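Local coordinates for polyketide cyclase / dehydrase and lipid transport (Nitrosospira multiformis, PDB 3P51), which has no established function but, as a member of the Bet v 1-like polyketide cyclase and lipid transport superfamily, probably binds a hydrophobic ligand inside a helix-grip fold, at residues T61-S66 with R71-M76; G79-P82 with G86-Y89; E15-R20 with L95-V100; G112-E115 with E120-E123; F27-S32 with V108-S113. All coordinates share one frame; numbering follows the deposited sequence.

Interaction 1: T61-S66 with R71-M76; sequences TLIAYS and RIMYSM
The carbonyl oxygen of M73, a selenomethionine, is gripped by two consecutive amides: I63 N at 2.9 Å and A64 N at 3.2 Å. Two residues facing one is the mark of a classic beta bulge, here set in the antiparallel hairpin of strands 58-66 and 71-78. Both donors come from the same face of the M73 carbonyl, A64 N 38° out of its plane. M73 N answers, reaching A64 O at 2.8 Å. On either side of the bulge regular pairing resumes, T61 with S75 and S66 with R71, each closed by two backbone bonds. Within the bulge, I63 CG1 sits between its own N and carbonyl carbon (chi1 66°), 3.4 Å from M73 O and against M73 CB, while CG2 lies by the S75 amide. With an alanine here, the M73 side chain and the S75 backbone would probably lose this aliphatic cover, leaving a gap beside the bulge. A64, Y65 and S66 also pair antiparallel with a strand of the second subunit, continuing the sheet. On the L62 and I72 face of the sheet these side chains cross at about a right angle, L62 CD1 resting 3.6 Å from I72 CG2.

Interaction 2: G79-P82 with G86-Y89; sequences GPSP and GEIY
S81 reaches across to E87 in the irregular connection between strands 71-78 and 88-100, and the loop can be read from there along the chain. The serine hydroxyl swings anti to the backbone nitrogen (chi1 -165°) and gives its proton to the carboxylate, S81 OG lying 2.9 Å from E87 OE2. It arrives on the syn side of that oxygen, 19° out of the carboxylate plane. E87 OE2 has a second partner in the OG of S84, so two serine hydroxyls of the same loop converge on one carboxylate oxygen and should limit its rotation. The peptide between S81 and P82 is cis, which turns the chain sharply just after the serine. P82 then offers its backbone carbonyl rather than its ring: P82 O lies 3.2 Å from E87 CG, and I88 CG2 is 3.9 Å from the same P82 O. The glutamate can lie alongside because its CG sits between its own N and carbonyl carbon (chi1 51°) and its chain bends at the next bond, folding the acid back toward the serine. The ring of P82 packs on E120 and Y124 of helix 120-139, and I88 turns inward against W114 of strand 105-116. The contact thus ties together the two limbs of the loop joining strands 71-78 and 88-100. By its place between the fifth and sixth strands it probably corresponds to the loop called the latch, which flanks the cavity mouth in PYR/PYL relatives of the helix-grip fold.

Interaction 3: E15-R20 with L95-V100; sequences ERVWSR and LHLLPV
W18 and L97 mark the nearest approach of the two backbones, their CA atoms 7.4 Å apart, with a turn of helix set against an extended strand. At that separation the main chains themselves do not bond to each other, and a single leucine bridges the interval. L97 points toward the helix: its CG is anti to its carbonyl carbon, and the next torsion is extended (chi2 -175°), so that CD1 is carried well forward. This methyl settles on the helix backbone, with L97 CD1 3.5 Å from W18 N and 3.6 Å from W18 CA. The same carbon is flanked by two side chains. On one flank V17 CG1 comes within 3.8 Å of L97 CD1, the two residues meeting obliquely. On the other, L97 CD1 lies at the rim of the indole of W18, near the ring plane, 3.8 Å from CE3. In the Bet v 1-like helix-grip fold short helical structure follows the first strand and packs against the curved sheet; helix 14-21 appears to take this place, and V14 and I21 touch L97 as well. The tryptophan is directed by a first torsion that puts CG opposite the backbone nitrogen (chi1 -176°), and the indole nitrogen is engaged elsewhere, W18 NE1 bonding to E67. V17 also leans on T106 of strand 105-116, while on strand 88-100 the carbonyl of P99 accepts a bond from S7 of the fourth subunit.

Interaction 4: G112-E115 with E120-E123; sequences GSWE and EAVE
Apolar packing comes first: the six-membered rim of W114 meets the N-terminal part of helix 120-139. W114 CZ2 is the atom that does most of the touching, 3.6 Å from A121 CB and 4.0 Å from V122 CG2. The alanine methyl approaches obliquely, extending its contact along the indole to CE2 and NE1. V122 presents its backbone as well as its side chain, its amide nitrogen standing at the ring edge, near the plane, 3.9 Å from W114 CZ2. The small side chain of A121 probably allows this close approach to the helix backbone, with W114 CH2 4.0 Å from A121 O.

The polar part runs through one water. It lies at the edge of the indole, in its plane, and accepts from W114 NE1 at 3.1 Å and from A121 N at the same distance. A buried indole N-H and the amide of A121 are thereby satisfied together, although no direct bond joins the two segments. The tryptophan is brought there by its first torsion, which sets CG between the backbone N and the carbonyl carbon (chi1 62°).

Around it, the indole ring meets that of Y91 with planes about 15° apart, and I88 of strand 88-100 and V4 of strand 3-10 pack beside it. V122 too touches V4, so W114 joins three strands of the sheet to the N-terminal part of the long C-terminal helix.

Interaction 5: F27-S32 with V108-S113; sequences FSWAPS and VEWSGS
W110 and W29 bring their six-membered rings rim to rim inside the helix-grip fold, where the side chain from strand 105-116 meets a loop that follows helix 14-21. Neither ring lies over the other; the centroids are 6.0 Å apart and the planes are inclined at 35°. The closest approach is W29 CH2 to W110 CZ3, 3.6 Å. The loop holds its two aromatics in a type I turn, F27 to A30, closed by A30 N to F27 O. W29 stands with CG between its N and carbonyl carbon (chi1 51°), and F27 lays CE1 over one face of that indole, toward the rim. W110 itself is rotated to an unusual first torsion of -149°, and this throws its benzene rim toward the loop while W110 NE1 is taken up by the hydroxyl of Y74. Y129 and L132 of helix 120-139 border the same indole, so strand, loop and helix meet at one side chain. Were W110 replaced by a leucine, the Y74 hydroxyl would probably lose this donor, and a gap would be likely to open beside F27 and W29. F27 CZ touches the W110 edge in the ring plane, 3.9 Å from CH2.

How the interactions relate
All five contacts belong to one helix-grip domain and its antiparallel sheet. Interactions 1 and 2 follow in series, nested inside the loops closed by interactions 3 and 5, which cross. The centre of interaction 5 is about 3 Å from that of the chain; interactions 2 and 3, both on strand 88-100, lie on opposite sides, centres about 30 Å apart. Interaction 4 comes last, in series after interactions 1 to 3, and shares G112 and S113 with interaction 5 on strand 105-116. Y74 joins interaction 1 to W110 of interaction 5, and I88 joins interaction 2 to W114 of interaction 4. Sheet, helices and loops are thus knitted around the interior where relatives hold their ligands.

Interaction 1: T61-S66 with R71-M76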
# COMPACT_ATOMS: atom_id res chain seq x y z
N THR A 61 -4.19 -19.91 7.85
CA THR A 61 -5.05 -18.97 8.57
C THR A 61 -5.26 -17.68 7.76
O THR A 61 -4.30 -17.13 7.22
CB THR A 61 -4.45 -18.58 9.93
OG1 THR A 61 -4.26 -19.77 10.71
CG2 THR A 61 -5.38 -17.66 10.68
N LEU A 62 -6.51 -17.22 7.67
CA LEU A 62 -6.81 -15.96 6.98
C LEU A 62 -6.36 -14.80 7.87
O LEU A 62 -6.83 -14.65 9.01
CB LEU A 62 -8.32 -15.85 6.71
CG LEU A 62 -8.86 -14.68 5.88
CD1 LEU A 62 -8.24 -14.67 4.48
CD2 LEU A 62 -10.38 -14.76 5.78
N ILE A 63 -5.43 -13.99 7.37
CA ILE A 63 -4.86 -12.91 8.18
C ILE A 63 -5.29 -11.52 7.68
O ILE A 63 -5.12 -10.52 8.38
CB ILE A 63 -3.33 -12.99 8.23
CG1 ILE A 63 -2.73 -12.73 6.85
CG2 ILE A 63 -2.88 -14.38 8.78
CD1 ILE A 63 -1.20 -12.87 6.80
N ALA A 64 -5.82 -11.47 6.46
CA ALA A 64 -6.39 -10.23 5.94
C ALA A 64 -7.31 -10.54 4.77
O ALA A 64 -7.06 -11.48 4.00
CB ALA A 64 -5.29 -9.24 5.52
N TYR A 65 -8.38 -9.76 4.65
CA TYR A 65 -9.36 -9.92 3.58
C TYR A 65 -9.85 -8.54 3.18
O TYR A 65 -10.16 -7.69 4.03
CB TYR A 65 -10.52 -10.78 4.07
CG TYR A 65 -11.49 -11.22 3.00
CD1 TYR A 65 -11.48 -12.53 2.53
CD2 TYR A 65 -12.42 -10.34 2.46
CE1 TYR A 65 -12.38 -12.95 1.54
CE2 TYR A 65 -13.32 -10.74 1.48
CZ TYR A 65 -13.29 -12.06 1.02
OH TYR A 65 -14.18 -12.47 0.05
N SER A 66 -9.91 -8.30 1.87
CA SER A 66 -10.40 -7.03 1.35
C SER A 66 -11.41 -7.26 0.23
O SER A 66 -11.08 -7.75 -0.85
CB SER A 66 -9.24 -6.17 0.85
OG SER A 66 -9.73 -4.90 0.42
N ARG A 71 -8.76 -8.89 -2.31
CA ARG A 71 -7.52 -9.52 -1.87
C ARG A 71 -7.75 -10.47 -0.71
O ARG A 71 -8.54 -10.17 0.19
CB ARG A 71 -6.51 -8.46 -1.43
CG ARG A 71 -5.17 -9.07 -1.03
CD ARG A 71 -4.26 -8.04 -0.38
NE ARG A 71 -4.16 -6.81 -1.15
CZ ARG A 71 -3.33 -6.63 -2.17
NH1 ARG A 71 -2.53 -7.61 -2.55
NH2 ARG A 71 -3.29 -5.48 -2.80
N ILE A 72 -7.05 -11.60 -0.72
CA ILE A 72 -7.07 -12.56 0.38
C ILE A 72 -5.63 -12.78 0.82
O ILE A 72 -4.78 -13.09 -0.01
CB ILE A 72 -7.63 -13.90 -0.11
CG1 ILE A 72 -9.09 -13.77 -0.54
CG2 ILE A 72 -7.47 -14.97 0.97
CD1 ILE A 72 -9.68 -15.08 -1.04
N MSE A 73 -5.33 -12.63 2.11
CA MSE A 73 -3.98 -12.89 2.59
C MSE A 73 -4.03 -13.91 3.71
O MSE A 73 -4.91 -13.86 4.55
CB MSE A 73 -3.30 -11.63 3.12
CG MSE A 73 -3.11 -10.52 2.11
SE MSE A 73 -2.16 -9.00 2.91
CE MSE A 73 -0.90 -10.03 3.96
N TYR A 74 -3.05 -14.80 3.74
CA TYR A 74 -3.08 -15.86 4.74
C TYR A 74 -1.67 -16.26 5.14
O TYR A 74 -0.72 -16.10 4.36
CB TYR A 74 -3.81 -17.08 4.17
CG TYR A 74 -3.20 -17.57 2.88
CD1 TYR A 74 -2.20 -18.54 2.88
CD2 TYR A 74 -3.61 -17.05 1.65
CE1 TYR A 74 -1.63 -18.98 1.68
CE2 TYR A 74 -3.05 -17.49 0.47
CZ TYR A 74 -2.07 -18.45 0.49
OH TYR A 74 -1.51 -18.88 -0.70
N SER A 75 -1.55 -16.81 6.34
CA SER A 75 -0.32 -17.45 6.76
C SER A 75 -0.44 -18.94 6.49
O SER A 75 -1.51 -19.52 6.65
CB SER A 75 -0.07 -17.22 8.26
OG SER A 75 -1.14 -17.72 9.05
N MSE A 76 0.65 -19.56 6.05
CA MSE A 76 0.72 -21.01 6.02
C MSE A 76 1.37 -21.50 7.32
O MSE A 76 2.57 -21.36 7.51
CB MSE A 76 1.53 -21.50 4.82
CG MSE A 76 1.44 -22.99 4.63
SE MSE A 76 3.01 -23.69 3.70
CE MSE A 76 2.68 -22.81 1.98

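Interaction 2: G79-P82 with G86-Y89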
# COMPACT_ATOMS: atom_id res chain seq x y z
N GLY A 79 2.81 -27.20 6.58
CA GLY A 79 2.82 -27.67 5.22
C GLY A 79 3.81 -28.80 5.06
O GLY A 79 4.63 -29.02 5.94
N PRO A 80 3.74 -29.51 3.92
CA PRO A 80 4.69 -30.59 3.65
C PRO A 80 6.06 -30.01 3.33
O PRO A 80 6.14 -28.85 2.91
CB PRO A 80 4.10 -31.27 2.41
CG PRO A 80 3.38 -30.14 1.70
CD PRO A 80 2.85 -29.24 2.78
N SER A 81 7.12 -30.77 3.55
CA SER A 81 8.46 -30.37 3.12
C SER A 81 8.36 -30.09 1.62
O SER A 81 7.67 -30.80 0.90
CB SER A 81 9.48 -31.47 3.44
OG SER A 81 10.82 -31.00 3.35
N PRO A 82 9.04 -29.03 1.14
CA PRO A 82 10.00 -28.18 1.85
C PRO A 82 9.39 -26.91 2.47
O PRO A 82 10.14 -25.97 2.76
CB PRO A 82 10.95 -27.77 0.73
CG PRO A 82 10.01 -27.56 -0.43
CD PRO A 82 8.93 -28.63 -0.28
N GLY A 86 9.18 -26.64 10.26
CA GLY A 86 10.53 -26.91 10.72
C GLY A 86 11.56 -26.29 9.80
O GLY A 86 12.70 -26.07 10.19
N GLU A 87 11.18 -25.98 8.56
CA GLU A 87 12.14 -25.42 7.62
C GLU A 87 11.89 -23.97 7.19
O GLU A 87 12.83 -23.29 6.77
CB GLU A 87 12.34 -26.34 6.41
CG GLU A 87 11.06 -26.78 5.74
CD GLU A 87 11.14 -28.21 5.24
OE1 GLU A 87 12.25 -28.69 4.93
OE2 GLU A 87 10.07 -28.86 5.16
N ILE A 88 10.66 -23.48 7.31
CA ILE A 88 10.39 -22.06 7.05
C ILE A 88 9.56 -21.44 8.17
O ILE A 88 8.97 -22.15 8.98
CB ILE A 88 9.65 -21.86 5.71
CG1 ILE A 88 8.22 -22.41 5.78
CG2 ILE A 88 10.42 -22.51 4.57
CD1 ILE A 88 7.32 -21.97 4.58
N TYR A 89 9.51 -20.11 8.21
CA TYR A 89 8.61 -19.41 9.12
C TYR A 89 8.08 -18.12 8.50
O TYR A 89 8.61 -17.62 7.50
CB TYR A 89 9.25 -19.15 10.49
CG TYR A 89 10.49 -18.29 10.52
CD1 TYR A 89 10.42 -16.93 10.83
CD2 TYR A 89 11.75 -18.85 10.29
CE1 TYR A 89 11.57 -16.14 10.88
CE2 TYR A 89 12.91 -18.07 10.34
CZ TYR A 89 12.81 -16.72 10.63
OH TYR A 89 13.96 -15.95 10.67

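Interaction 3: E15-R20 with L95-V100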
# COMPACT_ATOMS: atom_id res chain seq x y z
N GLU A 15 -15.66 -9.19 -11.71
CA GLU A 15 -16.74 -9.55 -10.79
C GLU A 15 -17.00 -11.05 -10.78
O GLU A 15 -17.31 -11.64 -9.74
CB GLU A 15 -18.04 -8.84 -11.16
CG GLU A 15 -18.04 -7.32 -10.96
CD GLU A 15 -17.38 -6.56 -12.10
OE1 GLU A 15 -17.14 -7.18 -13.17
OE2 GLU A 15 -17.12 -5.35 -11.93
N ARG A 16 -16.88 -11.67 -11.95
CA ARG A 16 -17.08 -13.11 -12.07
C ARG A 16 -15.93 -13.90 -11.46
O ARG A 16 -16.13 -14.90 -10.74
CB ARG A 16 -17.25 -13.48 -13.54
CG ARG A 16 -17.72 -14.89 -13.79
CD ARG A 16 -18.66 -14.92 -14.98
NE ARG A 16 -18.96 -16.28 -15.41
CZ ARG A 16 -18.32 -16.90 -16.39
NH1 ARG A 16 -17.34 -16.29 -17.05
NH2 ARG A 16 -18.66 -18.14 -16.72
N VAL A 17 -14.70 -13.47 -11.74
CA VAL A 17 -13.55 -14.15 -11.17
C VAL A 17 -13.58 -14.04 -9.65
O VAL A 17 -13.37 -15.02 -8.95
CB VAL A 17 -12.22 -13.60 -11.70
CG1 VAL A 17 -11.08 -14.40 -11.12
CG2 VAL A 17 -12.18 -13.68 -13.23
N TRP A 18 -13.84 -12.84 -9.15
CA TRP A 18 -13.91 -12.65 -7.70
C TRP A 18 -14.99 -13.54 -7.09
O TRP A 18 -14.76 -14.21 -6.09
CB TRP A 18 -14.16 -11.17 -7.35
CG TRP A 18 -14.14 -10.87 -5.86
CD1 TRP A 18 -15.15 -10.31 -5.12
CD2 TRP A 18 -13.07 -11.12 -4.93
NE1 TRP A 18 -14.77 -10.19 -3.80
CE2 TRP A 18 -13.50 -10.67 -3.66
CE3 TRP A 18 -11.78 -11.66 -5.05
CZ2 TRP A 18 -12.69 -10.76 -2.51
CZ3 TRP A 18 -10.97 -11.75 -3.90
CH2 TRP A 18 -11.44 -11.30 -2.65
N SER A 19 -16.17 -13.56 -7.71
CA SER A 19 -17.26 -14.35 -7.17
C SER A 19 -16.84 -15.80 -6.98
O SER A 19 -17.30 -16.49 -6.06
CB SER A 19 -18.49 -14.26 -8.07
OG SER A 19 -19.44 -15.24 -7.69
N ARG A 20 -15.96 -16.27 -7.85
CA ARG A 20 -15.51 -17.65 -7.83
C ARG A 20 -14.46 -17.94 -6.74
O ARG A 20 -14.49 -19.00 -6.12
CB ARG A 20 -14.96 -18.03 -9.21
CG ARG A 20 -14.53 -19.49 -9.35
CD ARG A 20 -15.73 -20.43 -9.38
NE ARG A 20 -15.36 -21.78 -9.83
CZ ARG A 20 -15.37 -22.86 -9.06
NH1 ARG A 20 -15.73 -22.77 -7.78
NH2 ARG A 20 -15.02 -24.04 -9.57
N LEU A 95 -3.19 -13.18 -2.47
CA LEU A 95 -3.89 -13.39 -3.74
C LEU A 95 -4.80 -12.20 -4.06
O LEU A 95 -5.64 -11.82 -3.26
CB LEU A 95 -4.73 -14.66 -3.66
CG LEU A 95 -5.73 -14.93 -4.79
CD1 LEU A 95 -5.00 -15.08 -6.12
CD2 LEU A 95 -6.53 -16.19 -4.45
N HIS A 96 -4.64 -11.64 -5.25
CA HIS A 96 -5.24 -10.33 -5.52
C HIS A 96 -5.65 -10.19 -6.99
O HIS A 96 -4.93 -10.64 -7.88
CB HIS A 96 -4.22 -9.28 -5.12
CG HIS A 96 -4.57 -7.88 -5.51
ND1 HIS A 96 -5.76 -7.28 -5.14
CD2 HIS A 96 -3.86 -6.95 -6.19
CE1 HIS A 96 -5.77 -6.04 -5.60
NE2 HIS A 96 -4.64 -5.81 -6.24
N LEU A 97 -6.82 -9.59 -7.23
CA LEU A 97 -7.35 -9.41 -8.57
C LEU A 97 -7.36 -7.94 -8.96
O LEU A 97 -7.57 -7.08 -8.12
CB LEU A 97 -8.79 -9.91 -8.66
CG LEU A 97 -9.13 -11.34 -8.30
CD1 LEU A 97 -10.60 -11.58 -8.61
CD2 LEU A 97 -8.28 -12.27 -9.10
N LEU A 98 -7.15 -7.67 -10.25
CA LEU A 98 -7.37 -6.34 -10.80
C LEU A 98 -8.10 -6.46 -12.12
O LEU A 98 -7.91 -7.45 -12.84
CB LEU A 98 -6.04 -5.61 -11.02
CG LEU A 98 -5.29 -5.21 -9.75
CD1 LEU A 98 -3.83 -4.88 -10.04
CD2 LEU A 98 -6.00 -4.05 -9.06
N PRO A 99 -8.95 -5.48 -12.44
CA PRO A 99 -9.60 -5.53 -13.75
C PRO A 99 -8.66 -5.07 -14.84
O PRO A 99 -7.84 -4.18 -14.62
CB PRO A 99 -10.77 -4.54 -13.60
CG PRO A 99 -10.33 -3.56 -12.57
CD PRO A 99 -9.38 -4.32 -11.64
N VAL A 100 -8.78 -5.70 -16.01
CA VAL A 100 -8.15 -5.24 -17.23
C VAL A 100 -9.28 -4.57 -18.00
O VAL A 100 -10.06 -5.23 -18.69
CB VAL A 100 -7.59 -6.44 -18.04
CG1 VAL A 100 -6.97 -5.96 -19.33
CG2 VAL A 100 -6.55 -7.24 -17.21

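Interaction 4: G112-E115 with E120-E123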
# COMPACT_ATOMS: atom_id res chain seq x y z
N GLY A 112 4.04 -14.87 -2.54
CA GLY A 112 4.35 -15.65 -1.37
C GLY A 112 5.67 -15.16 -0.83
O GLY A 112 6.58 -14.84 -1.59
N SER A 113 5.79 -15.07 0.48
CA SER A 113 7.07 -14.73 1.07
C SER A 113 7.21 -15.40 2.41
O SER A 113 6.23 -15.65 3.11
CB SER A 113 7.22 -13.21 1.19
OG SER A 113 6.22 -12.67 2.05
N TRP A 114 8.46 -15.72 2.76
CA TRP A 114 8.74 -16.43 3.99
C TRP A 114 10.18 -16.23 4.40
O TRP A 114 10.97 -15.65 3.64
CB TRP A 114 8.42 -17.92 3.84
CG TRP A 114 9.23 -18.63 2.80
CD1 TRP A 114 10.35 -19.37 3.01
CD2 TRP A 114 8.97 -18.68 1.39
NE1 TRP A 114 10.81 -19.89 1.82
CE2 TRP A 114 9.98 -19.48 0.81
CE3 TRP A 114 7.98 -18.15 0.57
CZ2 TRP A 114 10.03 -19.74 -0.56
CZ3 TRP A 114 8.03 -18.40 -0.80
CH2 TRP A 114 9.05 -19.20 -1.34
N GLU A 115 10.52 -16.68 5.60
CA GLU A 115 11.89 -16.68 6.08
C GLU A 115 12.39 -18.11 6.12
O GLU A 115 11.63 -19.04 6.42
CB GLU A 115 11.98 -16.08 7.50
CG GLU A 115 11.36 -14.67 7.62
CD GLU A 115 12.25 -13.58 7.01
OE1 GLU A 115 13.48 -13.81 6.89
OE2 GLU A 115 11.73 -12.50 6.67
N GLU A 120 15.25 -23.46 -0.93
CA GLU A 120 14.75 -24.74 -1.43
C GLU A 120 13.26 -24.68 -1.77
O GLU A 120 12.80 -25.34 -2.70
CB GLU A 120 15.01 -25.84 -0.39
CG GLU A 120 14.56 -27.23 -0.83
CD GLU A 120 14.75 -28.29 0.25
OE1 GLU A 120 14.31 -29.44 0.04
OE2 GLU A 120 15.34 -27.96 1.31
N ALA A 121 12.50 -23.88 -1.03
CA ALA A 121 11.06 -23.82 -1.26
C ALA A 121 10.65 -22.97 -2.46
O ALA A 121 9.46 -22.93 -2.80
CB ALA A 121 10.35 -23.33 -0.01
N VAL A 122 11.60 -22.27 -3.08
CA VAL A 122 11.24 -21.31 -4.13
C VAL A 122 10.68 -22.03 -5.35
O VAL A 122 9.59 -21.73 -5.82
CB VAL A 122 12.43 -20.41 -4.55
CG1 VAL A 122 12.18 -19.76 -5.91
CG2 VAL A 122 12.70 -19.34 -3.49
N GLU A 123 11.43 -22.99 -5.87
CA GLU A 123 10.94 -23.74 -7.02
C GLU A 123 9.61 -24.40 -6.68
O GLU A 123 8.67 -24.39 -7.49
CB GLU A 123 11.95 -24.80 -7.47
CG GLU A 123 11.37 -25.77 -8.51
CD GLU A 123 12.41 -26.65 -9.18
OE1 GLU A 123 13.28 -27.20 -8.47
OE2 GLU A 123 12.35 -26.78 -10.43
O HOH W 1 13.10 -21.92 1.32

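Interaction 5: F27-S32 with V108-S113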
# COMPACT_ATOMS: atom_id res chain seq x y z
N PHE A 27 -12.24 -23.83 -2.18
CA PHE A 27 -11.08 -23.94 -3.07
C PHE A 27 -11.40 -24.87 -4.25
O PHE A 27 -10.49 -25.36 -4.91
CB PHE A 27 -9.87 -24.47 -2.29
CG PHE A 27 -8.56 -23.77 -2.61
CD1 PHE A 27 -8.32 -23.24 -3.86
CD2 PHE A 27 -7.56 -23.68 -1.65
CE1 PHE A 27 -7.11 -22.61 -4.15
CE2 PHE A 27 -6.33 -23.06 -1.93
CZ PHE A 27 -6.12 -22.52 -3.19
N SER A 28 -12.69 -25.08 -4.53
CA SER A 28 -13.10 -26.01 -5.58
C SER A 28 -12.62 -25.58 -6.96
O SER A 28 -12.70 -26.35 -7.92
CB SER A 28 -14.62 -26.21 -5.59
OG SER A 28 -15.31 -24.98 -5.84
N TRP A 29 -12.13 -24.35 -7.06
CA TRP A 29 -11.70 -23.81 -8.34
C TRP A 29 -10.30 -24.22 -8.77
O TRP A 29 -9.87 -23.89 -9.86
CB TRP A 29 -11.80 -22.28 -8.35
CG TRP A 29 -11.15 -21.56 -7.19
CD1 TRP A 29 -11.73 -21.24 -5.99
CD2 TRP A 29 -9.83 -21.02 -7.15
NE1 TRP A 29 -10.84 -20.55 -5.20
CE2 TRP A 29 -9.67 -20.40 -5.89
CE3 TRP A 29 -8.76 -21.00 -8.05
CZ2 TRP A 29 -8.48 -19.78 -5.51
CZ3 TRP A 29 -7.58 -20.38 -7.67
CH2 TRP A 29 -7.45 -19.77 -6.42
N ALA A 30 -9.59 -24.93 -7.89
CA ALA A 30 -8.26 -25.44 -8.24
C ALA A 30 -8.18 -26.95 -7.98
O ALA A 30 -7.45 -27.39 -7.08
CB ALA A 30 -7.18 -24.70 -7.46
N PRO A 31 -8.93 -27.74 -8.76
CA PRO A 31 -9.04 -29.19 -8.51
C PRO A 31 -7.78 -29.99 -8.83
O PRO A 31 -7.66 -31.12 -8.33
CB PRO A 31 -10.19 -29.62 -9.43
CG PRO A 31 -10.19 -28.60 -10.54
CD PRO A 31 -9.73 -27.31 -9.92
N SER A 32 -6.86 -29.43 -9.61
CA SER A 32 -5.66 -30.17 -9.97
C SER A 32 -4.81 -30.47 -8.75
O SER A 32 -4.47 -31.62 -8.48
CB SER A 32 -4.82 -29.41 -11.00
OG SER A 32 -5.50 -29.29 -12.24
N VAL A 108 -4.69 -11.57 -12.43
CA VAL A 108 -4.60 -12.25 -11.14
C VAL A 108 -3.15 -12.37 -10.70
O VAL A 108 -2.33 -12.92 -11.43
CB VAL A 108 -5.19 -13.68 -11.23
CG1 VAL A 108 -5.28 -14.29 -9.84
CG2 VAL A 108 -6.56 -13.66 -11.90
N GLU A 109 -2.83 -11.88 -9.52
CA GLU A 109 -1.47 -12.04 -9.00
C GLU A 109 -1.47 -12.80 -7.68
O GLU A 109 -2.38 -12.66 -6.87
CB GLU A 109 -0.77 -10.69 -8.84
CG GLU A 109 -1.52 -9.73 -7.94
CD GLU A 109 -0.83 -8.38 -7.81
OE1 GLU A 109 0.31 -8.24 -8.28
OE2 GLU A 109 -1.45 -7.45 -7.25
N TRP A 110 -0.44 -13.62 -7.49
CA TRP A 110 -0.30 -14.39 -6.26
C TRP A 110 1.15 -14.26 -5.80
O TRP A 110 2.07 -14.64 -6.52
CB TRP A 110 -0.65 -15.85 -6.51
CG TRP A 110 -1.25 -16.55 -5.32
CD1 TRP A 110 -0.94 -16.35 -4.00
CD2 TRP A 110 -2.27 -17.55 -5.35
NE1 TRP A 110 -1.70 -17.19 -3.21
CE2 TRP A 110 -2.53 -17.93 -4.01
CE3 TRP A 110 -2.99 -18.18 -6.38
CZ2 TRP A 110 -3.48 -18.90 -3.67
CZ3 TRP A 110 -3.94 -19.13 -6.04
CH2 TRP A 110 -4.17 -19.49 -4.70
N SER A 111 1.33 -13.70 -4.60
CA SER A 111 2.65 -13.54 -4.00
C SER A 111 2.81 -14.44 -2.79
O SER A 111 1.85 -14.73 -2.07
CB SER A 111 2.86 -12.09 -3.54
OG SER A 111 2.41 -11.15 -4.50
N GLY A 112 4.04 -14.87 -2.54
CA GLY A 112 4.35 -15.65 -1.37
C GLY A 112 5.67 -15.16 -0.83
O GLY A 112 6.58 -14.84 -1.59
N SER A 113 5.79 -15.07 0.48
CA SER A 113 7.07 -14.73 1.07
C SER A 113 7.21 -15.40 2.41
O SER A 113 6.23 -15.65 3.11
CB SER A 113 7.22 -13.21 1.19
OG SER A 113 6.22 -12.67 2.05